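Local coordinates for 6-phosphogluconate dehydrogenase (Pseudomonas syringae, PDB 5U5G), which probably reduces (2-oxopropyl)phosphonic acid with NADPH as a step in the biosynthesis of the antibiotic fosfomycin, at residues A[36-39]-A[40-44]; A[50-53]-A[54-57]; A[232-236]-A[237-241]. All blocks are in the same frame, centred on the assembly; numbering follows the deposited sequence.

Contact 1: residues A[36-39]-A[40-44]; sequences EKAD and DLIRQ. With NAP (NADP nicotinamide-adenine-dinucleotide phosphate), chain E.
Ile42 reaches back along the helix axis to Ala38, one turn earlier, and lays its CD1 against Ala38 CB at 3.8 Å. Its CG1 stands anti to the carbonyl carbon (chi1 -66°), which carries that branch close over the backbone of the preceding turn, 3.1 Å from Ala38 O. The same oxygen accepts from Ile42 N at 2.8 Å. One residue on, Arg43 N donates to Asp39 O at 2.9 Å. Trp48 of strand 47-48 packs against both Ala38 and Ile42. On the outer side, Arg43 folds toward Asp40: a bend at chi3 (48°) brings NH2 to Asp40 OD2 at 2.6 Å, a salt bridge in which the carboxylate oxygen lies in the guanidinium plane, whereas the nitrogen stands well above the carboxylate plane (51° out of it). Two waters sit between 36-37 and the start of helix 39-43. One links Glu36 O to Asp40 N, which it meets at 3.0 Å; the other links Lys37 O to Leu41 N, 2.9 Å from that nitrogen. Each bridges carbonyl and amide four residues apart, where a direct helical bond would otherwise lie. Lys37 runs outward on a chain extended beyond CG, and its NZ donates to O1X of the phosphate on the adenosine ribose of NADP at 2.7 Å. Arg33, Ser34 and Asn32 also bond the cofactor. The lysine's positive charge would offset part of the negative charge of a phosphate that NAD lacks, consistent with a preference for NADP, while the two waters take the place of direct carbonyl-amide bonds over residues whose backbone angles are helical.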
loop_
_atom_site.group_PDB
_atom_site.type_symbol
_atom_site.label_atom_id
_atom_site.label_comp_id
_atom_site.label_asym_id
_atom_site.label_seq_id
_atom_site.Cartn_x
_atom_site.Cartn_y
_atom_site.Cartn_z
ATOM N N GLU A 36 33.957 -3.279 -12.901
ATOM C CA GLU A 36 33.192 -3.170 -14.142
ATOM C C GLU A 36 31.878 -2.416 -13.950
ATOM O O GLU A 36 31.352 -1.855 -14.914
ATOM C CB GLU A 36 32.915 -4.555 -14.747
ATOM C CG GLU A 36 32.030 -5.495 -13.885
ATOM C CD GLU A 36 32.835 -6.328 -12.857
ATOM O OE1 GLU A 36 34.020 -5.995 -12.595
ATOM O OE2 GLU A 36 32.283 -7.324 -12.329
ATOM N N LYS A 37 31.341 -2.373 -12.729
ATOM C CA LYS A 37 30.112 -1.624 -12.481
ATOM C C LYS A 37 30.327 -0.118 -12.515
ATOM O O LYS A 37 29.346 0.631 -12.495
ATOM C CB LYS A 37 29.502 -2.055 -11.140
ATOM C CG LYS A 37 29.024 -3.511 -11.164
ATOM C CD LYS A 37 28.219 -3.883 -9.931
ATOM C CE LYS A 37 28.281 -5.391 -9.652
ATOM N NZ LYS A 37 27.597 -5.748 -8.368
ATOM N N ALA A 38 31.575 0.342 -12.563
ATOM C CA ALA A 38 31.876 1.753 -12.754
ATOM C C ALA A 38 31.978 2.154 -14.222
ATOM O O ALA A 38 32.008 3.352 -14.514
ATOM C CB ALA A 38 33.185 2.114 -12.055
ATOM N N ASP A 39 32.018 1.193 -15.148
ATOM C CA ASP A 39 32.383 1.505 -16.530
ATOM C C ASP A 39 31.411 2.496 -17.160
ATOM O O ASP A 39 31.828 3.486 -17.777
ATOM C CB ASP A 39 32.454 0.222 -17.362
ATOM C CG ASP A 39 33.736 -0.581 -17.118
ATOM O OD1 ASP A 39 34.762 -0.023 -16.669
ATOM O OD2 ASP A 39 33.713 -1.788 -17.405
ATOM N N ASP A 40 30.106 2.240 -17.041
ATOM C CA ASP A 40 29.139 3.163 -17.633
ATOM C C ASP A 40 29.180 4.529 -16.959
ATOM O O ASP A 40 29.075 5.558 -17.635
ATOM C CB ASP A 40 27.729 2.587 -17.567
ATOM C CG ASP A 40 27.596 1.295 -18.344
ATOM O OD1 ASP A 40 26.939 0.365 -17.831
ATOM O OD2 ASP A 40 28.163 1.202 -19.461
ATOM N N LEU A 41 29.316 4.557 -15.627
ATOM C CA LEU A 41 29.452 5.827 -14.912
ATOM C C LEU A 41 30.681 6.599 -15.379
ATOM O O LEU A 41 30.624 7.819 -15.558
ATOM C CB LEU A 41 29.524 5.574 -13.407
ATOM C CG LEU A 41 28.224 5.019 -12.818
ATOM C CD1 LEU A 41 28.373 4.710 -11.338
ATOM C CD2 LEU A 41 27.101 6.012 -13.040
ATOM N N ILE A 42 31.797 5.899 -15.591
ATOM C CA ILE A 42 33.013 6.553 -16.075
ATOM C C ILE A 42 32.783 7.142 -17.461
ATOM O O ILE A 42 33.127 8.298 -17.731
ATOM C CB ILE A 42 34.191 5.561 -16.067
ATOM C CG1 ILE A 42 34.537 5.180 -14.625
ATOM C CG2 ILE A 42 35.429 6.156 -16.812
ATOM C CD1 ILE A 42 35.448 3.973 -14.504
ATOM N N ARG A 43 32.192 6.350 -18.358
ATOM C CA ARG A 43 31.816 6.850 -19.675
ATOM C C ARG A 43 30.976 8.120 -19.572
ATOM O O ARG A 43 31.068 9.001 -20.433
ATOM C CB ARG A 43 31.065 5.752 -20.430
ATOM C CG ARG A 43 30.490 6.161 -21.747
ATOM C CD ARG A 43 29.999 4.944 -22.520
ATOM N NE ARG A 43 29.177 4.056 -21.703
ATOM C CZ ARG A 43 27.878 4.226 -21.450
ATOM N NH1 ARG A 43 27.212 5.266 -21.946
ATOM N NH2 ARG A 43 27.239 3.345 -20.686
ATOM N N GLN A 44 30.192 8.258 -18.507
ATOM C CA GLN A 44 29.322 9.413 -18.344
ATOM C C GLN A 44 29.925 10.509 -17.471
ATOM O O GLN A 44 29.201 11.414 -17.050
ATOM C CB GLN A 44 27.979 8.966 -17.785
ATOM C CG GLN A 44 27.239 8.024 -18.718
ATOM C CD GLN A 44 26.109 7.295 -18.012
ATOM O OE1 GLN A 44 26.143 7.111 -16.800
ATOM N NE2 GLN A 44 25.103 6.892 -18.763
HETATM P PA NAP E . 23.393 -4.685 -4.816
HETATM O O1A NAP E . 23.428 -6.111 -4.404
HETATM O O2A NAP E . 22.828 -4.277 -6.154
HETATM O O5B NAP E . 24.912 -4.027 -4.683
HETATM C C5B NAP E . 25.399 -4.349 -3.402
HETATM C C4B NAP E . 26.645 -3.467 -3.172
HETATM O O4B NAP E . 27.306 -3.810 -1.955
HETATM C C3B NAP E . 27.641 -3.648 -4.373
HETATM O O3B NAP E . 28.311 -2.444 -4.591
HETATM C C2B NAP E . 28.637 -4.655 -3.764
HETATM O O2B NAP E . 29.888 -4.589 -4.249
HETATM C C1B NAP E . 28.654 -4.092 -2.288
HETATM N N9A NAP E . 29.185 -5.116 -1.409
HETATM C C8A NAP E . 28.536 -6.234 -0.846
HETATM N N7A NAP E . 29.365 -7.004 -0.091
HETATM C C5A NAP E . 30.601 -6.350 -0.188
HETATM C C6A NAP E . 31.867 -6.634 0.353
HETATM N N6A NAP E . 32.061 -7.732 1.155
HETATM N N1A NAP E . 32.938 -5.838 0.103
HETATM C C2A NAP E . 32.699 -4.755 -0.699
HETATM N N3A NAP E . 31.560 -4.351 -1.279
HETATM C C4A NAP E . 30.505 -5.179 -1.005
HETATM O O3 NAP E . 22.475 -4.108 -3.583
HETATM P PN NAP E . 21.601 -2.816 -3.944
HETATM O O1N NAP E . 22.380 -1.741 -4.595
HETATM O O2N NAP E . 20.170 -3.144 -4.308
HETATM O O5D NAP E . 21.316 -2.163 -2.351
HETATM C C5D NAP E . 22.393 -1.486 -1.877
HETATM C C4D NAP E . 21.946 -0.806 -0.596
HETATM O O4D NAP E . 20.829 0.079 -0.873
HETATM C C3D NAP E . 21.414 -1.903 0.420
HETATM O O3D NAP E . 21.778 -1.521 1.716
HETATM C C2D NAP E . 19.914 -1.841 0.235
HETATM O O2D NAP E . 19.194 -2.178 1.393
HETATM C C1D NAP E . 19.740 -0.313 -0.046
HETATM N N1N NAP E . 18.519 -0.044 -0.780
HETATM C C2N NAP E . 18.243 -0.663 -2.029
HETATM C C3N NAP E . 17.101 -0.300 -2.712
HETATM C C7N NAP E . 16.798 -0.892 -4.018
HETATM O O7N NAP E . 15.814 -0.566 -4.683
HETATM N N7N NAP E . 17.667 -1.817 -4.569
HETATM C C4N NAP E . 16.161 0.755 -2.190
HETATM C C5N NAP E . 16.539 1.305 -0.888
HETATM C C6N NAP E . 17.634 0.904 -0.244
HETATM P P2B NAP E . 30.181 -5.569 -5.787
HETATM O O1X NAP E . 29.488 -4.668 -6.761
HETATM O O2X NAP E . 31.711 -5.614 -5.854
HETATM O O3X NAP E . 29.477 -6.848 -5.403
HETATM O O HOH W 1 29.223 -0.411 -15.981
HETATM O O HOH W 2 28.429 2.077 -14.374
#

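Contact 2: residues A[50-53]-A[54-57]; sequences PDIV and ALTR
Asp51 caps the helix that begins at Ile52: its OD1 accepts from Ala54 N at 2.9 Å in a nearly straight bond (168° at the hydrogen), the amide arriving almost in line with the C-O bond of the carboxylate. The side chain turns back over its own backbone to do this, with CG lodged between the backbone N and the carbonyl carbon (chi1 59°). The backbone bonds start from the same residue. Asp51 O takes Leu55 N at 3.1 Å, Ile52 O takes Thr56 N at 2.9 Å, and Val53 O takes Arg57 N, giving an unbroken run of alpha-helical steps. Thr56 adds a hydroxyl to this ladder. A chi1 of 53° folds OG1 back toward the preceding turn, 2.8 Å from Ile52 O and 3.0 Å from Val53 O, so its single proton has two carbonyls to choose between. Apolar contacts flank these bonds. Pro50 CD touches Ala54 CB at 3.9 Å beside the cap, and Ile52 and Thr56 set their CG2 methyls together at 4.0 Å, the two side chains meeting at a slant. Ile52 CD1 and Leu55 CD2 are more distant, at 4.4 Å. Both of these side chains also press on Ile8 of strand 5-8, and Ile52 and Thr56 meet helix 83-86. A carboxylate accepting from an amide of the first turn faces the positive end of the helix dipole, which would probably favour its ionised form; both carbonyls within reach of the threonine hydroxyl belong to its own helix.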
loop_
_atom_site.group_PDB
_atom_site.type_symbol
_atom_site.label_atom_id
_atom_site.label_comp_id
_atom_site.label_asym_id
_atom_site.label_seq_id
_atom_site.Cartn_x
_atom_site.Cartn_y
_atom_site.Cartn_z
ATOM N N PRO A 50 40.576 3.779 -7.274
ATOM C CA PRO A 50 40.836 2.344 -7.067
ATOM C C PRO A 50 40.775 1.905 -5.615
ATOM O O PRO A 50 40.738 0.695 -5.354
ATOM C CB PRO A 50 42.260 2.162 -7.625
ATOM C CG PRO A 50 42.901 3.510 -7.411
ATOM C CD PRO A 50 41.791 4.496 -7.712
ATOM N N ASP A 51 40.794 2.832 -4.666
ATOM C CA ASP A 51 40.716 2.470 -3.261
ATOM C C ASP A 51 40.252 3.691 -2.477
ATOM O O ASP A 51 40.097 4.786 -3.026
ATOM C CB ASP A 51 42.052 1.910 -2.742
ATOM C CG ASP A 51 43.223 2.883 -2.891
ATOM O OD1 ASP A 51 43.026 4.108 -3.072
ATOM O OD2 ASP A 51 44.375 2.407 -2.807
ATOM N N ILE A 52 40.050 3.484 -1.174
ATOM C CA ILE A 52 39.477 4.501 -0.294
ATOM C C ILE A 52 40.466 5.630 -0.037
ATOM O O ILE A 52 40.064 6.779 0.201
ATOM C CB ILE A 52 39.002 3.823 1.010
ATOM C CG1 ILE A 52 37.897 2.811 0.704
ATOM C CG2 ILE A 52 38.521 4.831 2.040
ATOM C CD1 ILE A 52 36.831 3.336 -0.204
ATOM N N VAL A 53 41.767 5.333 -0.089
ATOM C CA VAL A 53 42.777 6.379 0.027
ATOM C C VAL A 53 42.620 7.390 -1.098
ATOM O O VAL A 53 42.544 8.604 -0.865
ATOM C CB VAL A 53 44.189 5.763 0.029
ATOM C CG1 VAL A 53 45.249 6.856 -0.108
ATOM C CG2 VAL A 53 44.406 4.944 1.288
ATOM N N ALA A 54 42.582 6.903 -2.343
ATOM C CA ALA A 54 42.441 7.799 -3.482
ATOM C C ALA A 54 41.136 8.573 -3.406
ATOM O O ALA A 54 41.085 9.760 -3.751
ATOM C CB ALA A 54 42.514 7.006 -4.790
ATOM N N LEU A 55 40.062 7.914 -2.972
ATOM C CA LEU A 55 38.778 8.596 -2.929
ATOM C C LEU A 55 38.797 9.717 -1.899
ATOM O O LEU A 55 38.409 10.851 -2.201
ATOM C CB LEU A 55 37.667 7.590 -2.636
ATOM C CG LEU A 55 36.223 8.050 -2.792
ATOM C CD1 LEU A 55 35.918 8.408 -4.233
ATOM C CD2 LEU A 55 35.331 6.924 -2.343
ATOM N N THR A 56 39.273 9.426 -0.684
ATOM C CA THR A 56 39.281 10.435 0.372
ATOM C C THR A 56 40.243 11.583 0.079
ATOM O O THR A 56 40.052 12.686 0.605
ATOM C CB THR A 56 39.638 9.795 1.723
ATOM O OG1 THR A 56 40.860 9.052 1.602
ATOM C CG2 THR A 56 38.512 8.861 2.213
ATOM N N ARG A 57 41.277 11.358 -0.738
ATOM C CA ARG A 57 42.137 12.474 -1.127
ATOM C C ARG A 57 41.344 13.508 -1.900
ATOM O O ARG A 57 41.511 14.718 -1.696
ATOM C CB ARG A 57 43.316 11.978 -1.970
ATOM C CG ARG A 57 44.312 13.080 -2.367
ATOM C CD ARG A 57 45.369 12.548 -3.346
ATOM N NE ARG A 57 46.249 13.593 -3.875
ATOM C CZ ARG A 57 47.033 13.445 -4.944
ATOM N NH1 ARG A 57 47.046 12.300 -5.618
ATOM N NH2 ARG A 57 47.800 14.452 -5.350
#

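Contact 3: residues A[232-236]-A[237-241]; sequences SNVSL and GVRCK. With NAP (NADP nicotinamide-adenine-dinucleotide phosphate), chain E; 7VD ((2-oxopropyl)phosphonic acid), chain F.
Helix 236-247 of the C-terminal helical region starts with a serine N-cap where Ser235 meets Val238, and this first turn lines the site for cofactor and probable substrate. Ser235 OG accepts from Val238 N at 3.1 Å; with chi1 at 71° the hydroxyl sits over the opening of the helix. The backbone completes the turn: Ser235 O accepts from Arg239 N at 3.0 Å and Leu236 O from Cys240 N at 2.8 Å. Val234 and Val238 cross at about a right angle and touch through their CG1 methyls, 4.0 Å apart. Both valines also face the ligands. Val234 CG2 comes up to the carboxamide of NADP, and Val238 CG2 packs near the pyrophosphate bridge. Just before Val234, Asn233 O accepts from the carboxamide nitrogen N7N at 3.0 Å, a bond that would limit how that group can turn. Further along the helix, Lys241 bends at chi3 and chi4 so that NZ donates to O2D of the nicotinamide ribose at 2.8 Å, with a weaker bond to O3D; Thr98 O takes another of its protons. Arg239 has its charge met by Glu180 in a salt bridge, while Tyr217 and Gln279 accept from NH1, so the guanidinium is held in place without bonding the ligand. What it offers (2-oxopropyl)phosphonic acid is one of its faces: methyl carbon C8 rests over it, 3.7 Å from Arg239 NH1, and Val234 CG1 approaches the same methyl at 3.7 Å.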
loop_
_atom_site.group_PDB
_atom_site.type_symbol
_atom_site.label_atom_id
_atom_site.label_comp_id
_atom_site.label_asym_id
_atom_site.label_seq_id
_atom_site.Cartn_x
_atom_site.Cartn_y
_atom_site.Cartn_z
ATOM N N SER A 232 12.519 -5.598 -10.854
ATOM C CA SER A 232 12.181 -4.522 -9.932
ATOM C C SER A 232 13.424 -3.938 -9.280
ATOM O O SER A 232 13.313 -2.971 -8.512
ATOM C CB SER A 232 11.194 -5.006 -8.862
ATOM O OG SER A 232 11.773 -5.931 -7.968
ATOM N N ASN A 233 14.596 -4.509 -9.588
ATOM C CA ASN A 233 15.906 -4.037 -9.116
ATOM C C ASN A 233 16.050 -4.119 -7.597
ATOM O O ASN A 233 16.829 -3.375 -6.990
ATOM C CB ASN A 233 16.195 -2.619 -9.614
ATOM C CG ASN A 233 16.657 -2.599 -11.055
ATOM O OD1 ASN A 233 16.031 -1.984 -11.919
ATOM N ND2 ASN A 233 17.756 -3.279 -11.321
ATOM N N VAL A 234 15.302 -5.024 -6.971
ATOM C CA VAL A 234 15.552 -5.430 -5.602
ATOM C C VAL A 234 15.741 -6.937 -5.605
ATOM O O VAL A 234 14.801 -7.691 -5.889
ATOM C CB VAL A 234 14.426 -5.024 -4.649
ATOM C CG1 VAL A 234 14.829 -5.381 -3.220
ATOM C CG2 VAL A 234 14.121 -3.533 -4.773
ATOM N N SER A 235 16.950 -7.379 -5.276
ATOM C CA SER A 235 17.221 -8.804 -5.192
ATOM C C SER A 235 16.630 -9.399 -3.920
ATOM O O SER A 235 16.369 -8.706 -2.929
ATOM C CB SER A 235 18.724 -9.069 -5.213
ATOM O OG SER A 235 19.294 -8.642 -3.987
ATOM N N LEU A 236 16.445 -10.714 -3.947
ATOM C CA LEU A 236 16.028 -11.403 -2.734
ATOM C C LEU A 236 17.089 -11.305 -1.649
ATOM O O LEU A 236 16.755 -11.318 -0.461
ATOM C CB LEU A 236 15.703 -12.859 -3.037
ATOM C CG LEU A 236 14.385 -13.108 -3.787
ATOM C CD1 LEU A 236 14.382 -14.499 -4.412
ATOM C CD2 LEU A 236 13.182 -12.937 -2.880
ATOM N N GLY A 237 18.363 -11.197 -2.037
ATOM C CA GLY A 237 19.412 -10.985 -1.052
ATOM C C GLY A 237 19.212 -9.707 -0.261
ATOM O O GLY A 237 19.320 -9.698 0.971
ATOM N N VAL A 238 18.900 -8.607 -0.961
ATOM C CA VAL A 238 18.675 -7.332 -0.285
ATOM C C VAL A 238 17.389 -7.377 0.539
ATOM O O VAL A 238 17.351 -6.914 1.687
ATOM C CB VAL A 238 18.658 -6.183 -1.310
ATOM C CG1 VAL A 238 17.966 -4.953 -0.745
ATOM C CG2 VAL A 238 20.094 -5.831 -1.725
ATOM N N ARG A 239 16.322 -7.933 -0.035
ATOM C CA ARG A 239 15.048 -8.028 0.670
ATOM C C ARG A 239 15.192 -8.843 1.950
ATOM O O ARG A 239 14.727 -8.428 3.020
ATOM C CB ARG A 239 13.992 -8.652 -0.253
ATOM C CG ARG A 239 12.580 -8.716 0.340
ATOM C CD ARG A 239 11.721 -7.584 -0.223
ATOM N NE ARG A 239 11.580 -6.534 0.763
ATOM C CZ ARG A 239 11.384 -5.245 0.502
ATOM N NH1 ARG A 239 11.329 -4.787 -0.742
ATOM N NH2 ARG A 239 11.270 -4.401 1.520
ATOM N N CYS A 240 15.856 -10.002 1.859
ATOM C CA CYS A 240 16.004 -10.883 3.022
ATOM C C CYS A 240 16.972 -10.318 4.061
ATOM O O CYS A 240 16.802 -10.572 5.262
ATOM C CB CYS A 240 16.451 -12.282 2.570
ATOM S SG CYS A 240 15.108 -13.259 1.794
ATOM N N LYS A 241 17.984 -9.557 3.629
ATOM C CA LYS A 241 18.814 -8.832 4.585
ATOM C C LYS A 241 17.952 -7.942 5.476
ATOM O O LYS A 241 18.104 -7.934 6.705
ATOM C CB LYS A 241 19.877 -8.005 3.851
ATOM C CG LYS A 241 20.469 -6.872 4.707
ATOM C CD LYS A 241 21.541 -6.062 3.981
ATOM C CE LYS A 241 20.966 -5.179 2.857
ATOM N NZ LYS A 241 20.154 -4.020 3.326
HETATM P PA NAP E . 23.393 -4.685 -4.816
HETATM O O1A NAP E . 23.428 -6.111 -4.404
HETATM O O2A NAP E . 22.828 -4.277 -6.154
HETATM O O5B NAP E . 24.912 -4.027 -4.683
HETATM C C5B NAP E . 25.399 -4.349 -3.402
HETATM C C4B NAP E . 26.645 -3.467 -3.172
HETATM O O4B NAP E . 27.306 -3.810 -1.955
HETATM C C3B NAP E . 27.641 -3.648 -4.373
HETATM O O3B NAP E . 28.311 -2.444 -4.591
HETATM C C2B NAP E . 28.637 -4.655 -3.764
HETATM O O2B NAP E . 29.888 -4.589 -4.249
HETATM C C1B NAP E . 28.654 -4.092 -2.288
HETATM N N9A NAP E . 29.185 -5.116 -1.409
HETATM C C8A NAP E . 28.536 -6.234 -0.846
HETATM N N7A NAP E . 29.365 -7.004 -0.091
HETATM C C5A NAP E . 30.601 -6.350 -0.188
HETATM C C6A NAP E . 31.867 -6.634 0.353
HETATM N N6A NAP E . 32.061 -7.732 1.155
HETATM N N1A NAP E . 32.938 -5.838 0.103
HETATM C C2A NAP E . 32.699 -4.755 -0.699
HETATM N N3A NAP E . 31.560 -4.351 -1.279
HETATM C C4A NAP E . 30.505 -5.179 -1.005
HETATM O O3 NAP E . 22.475 -4.108 -3.583
HETATM P PN NAP E . 21.601 -2.816 -3.944
HETATM O O1N NAP E . 22.380 -1.741 -4.595
HETATM O O2N NAP E . 20.170 -3.144 -4.308
HETATM O O5D NAP E . 21.316 -2.163 -2.351
HETATM C C5D NAP E . 22.393 -1.486 -1.877
HETATM C C4D NAP E . 21.946 -0.806 -0.596
HETATM O O4D NAP E . 20.829 0.079 -0.873
HETATM C C3D NAP E . 21.414 -1.903 0.420
HETATM O O3D NAP E . 21.778 -1.521 1.716
HETATM C C2D NAP E . 19.914 -1.841 0.235
HETATM O O2D NAP E . 19.194 -2.178 1.393
HETATM C C1D NAP E . 19.740 -0.313 -0.046
HETATM N N1N NAP E . 18.519 -0.044 -0.780
HETATM C C2N NAP E . 18.243 -0.663 -2.029
HETATM C C3N NAP E . 17.101 -0.300 -2.712
HETATM C C7N NAP E . 16.798 -0.892 -4.018
HETATM O O7N NAP E . 15.814 -0.566 -4.683
HETATM N N7N NAP E . 17.667 -1.817 -4.569
HETATM C C4N NAP E . 16.161 0.755 -2.190
HETATM C C5N NAP E . 16.539 1.305 -0.888
HETATM C C6N NAP E . 17.634 0.904 -0.244
HETATM P P2B NAP E . 30.181 -5.569 -5.787
HETATM O O1X NAP E . 29.488 -4.668 -6.761
HETATM O O2X NAP E . 31.711 -5.614 -5.854
HETATM O O3X NAP E . 29.477 -6.848 -5.403
HETATM P P1 7VD F . 12.626 0.505 -1.532
HETATM C C1 7VD F . 13.670 -0.965 -1.735
HETATM O O2 7VD F . 12.364 0.890 -0.095
HETATM O O3 7VD F . 13.172 1.692 -2.290
HETATM O O4 7VD F . 11.358 0.012 -2.185
HETATM C C6 7VD F . 14.354 -1.481 -0.495
HETATM O O7 7VD F . 14.775 -0.713 0.370
HETATM C C8 7VD F . 14.481 -2.977 -0.393
#

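In the fold
From the N terminus, contact 1 comes first, on the turn that leads from strand 28-31 into helix 39-43. Contact 2 follows at the start of helix 52-58, after strand 47-48, and contact 3 much later, where a loop enters helix 236-247. Each is local, closing one or two helical turns, and they run in series without nesting or crossing. Contacts 1 and 2, with centres 17 Å apart, both belong to the N-terminal nucleotide-binding domain. Contact 3 lies in the helical part, its centre 23 Å from that of contact 1, yet the two grip opposite ends of one NADP molecule, which thereby spans both regions.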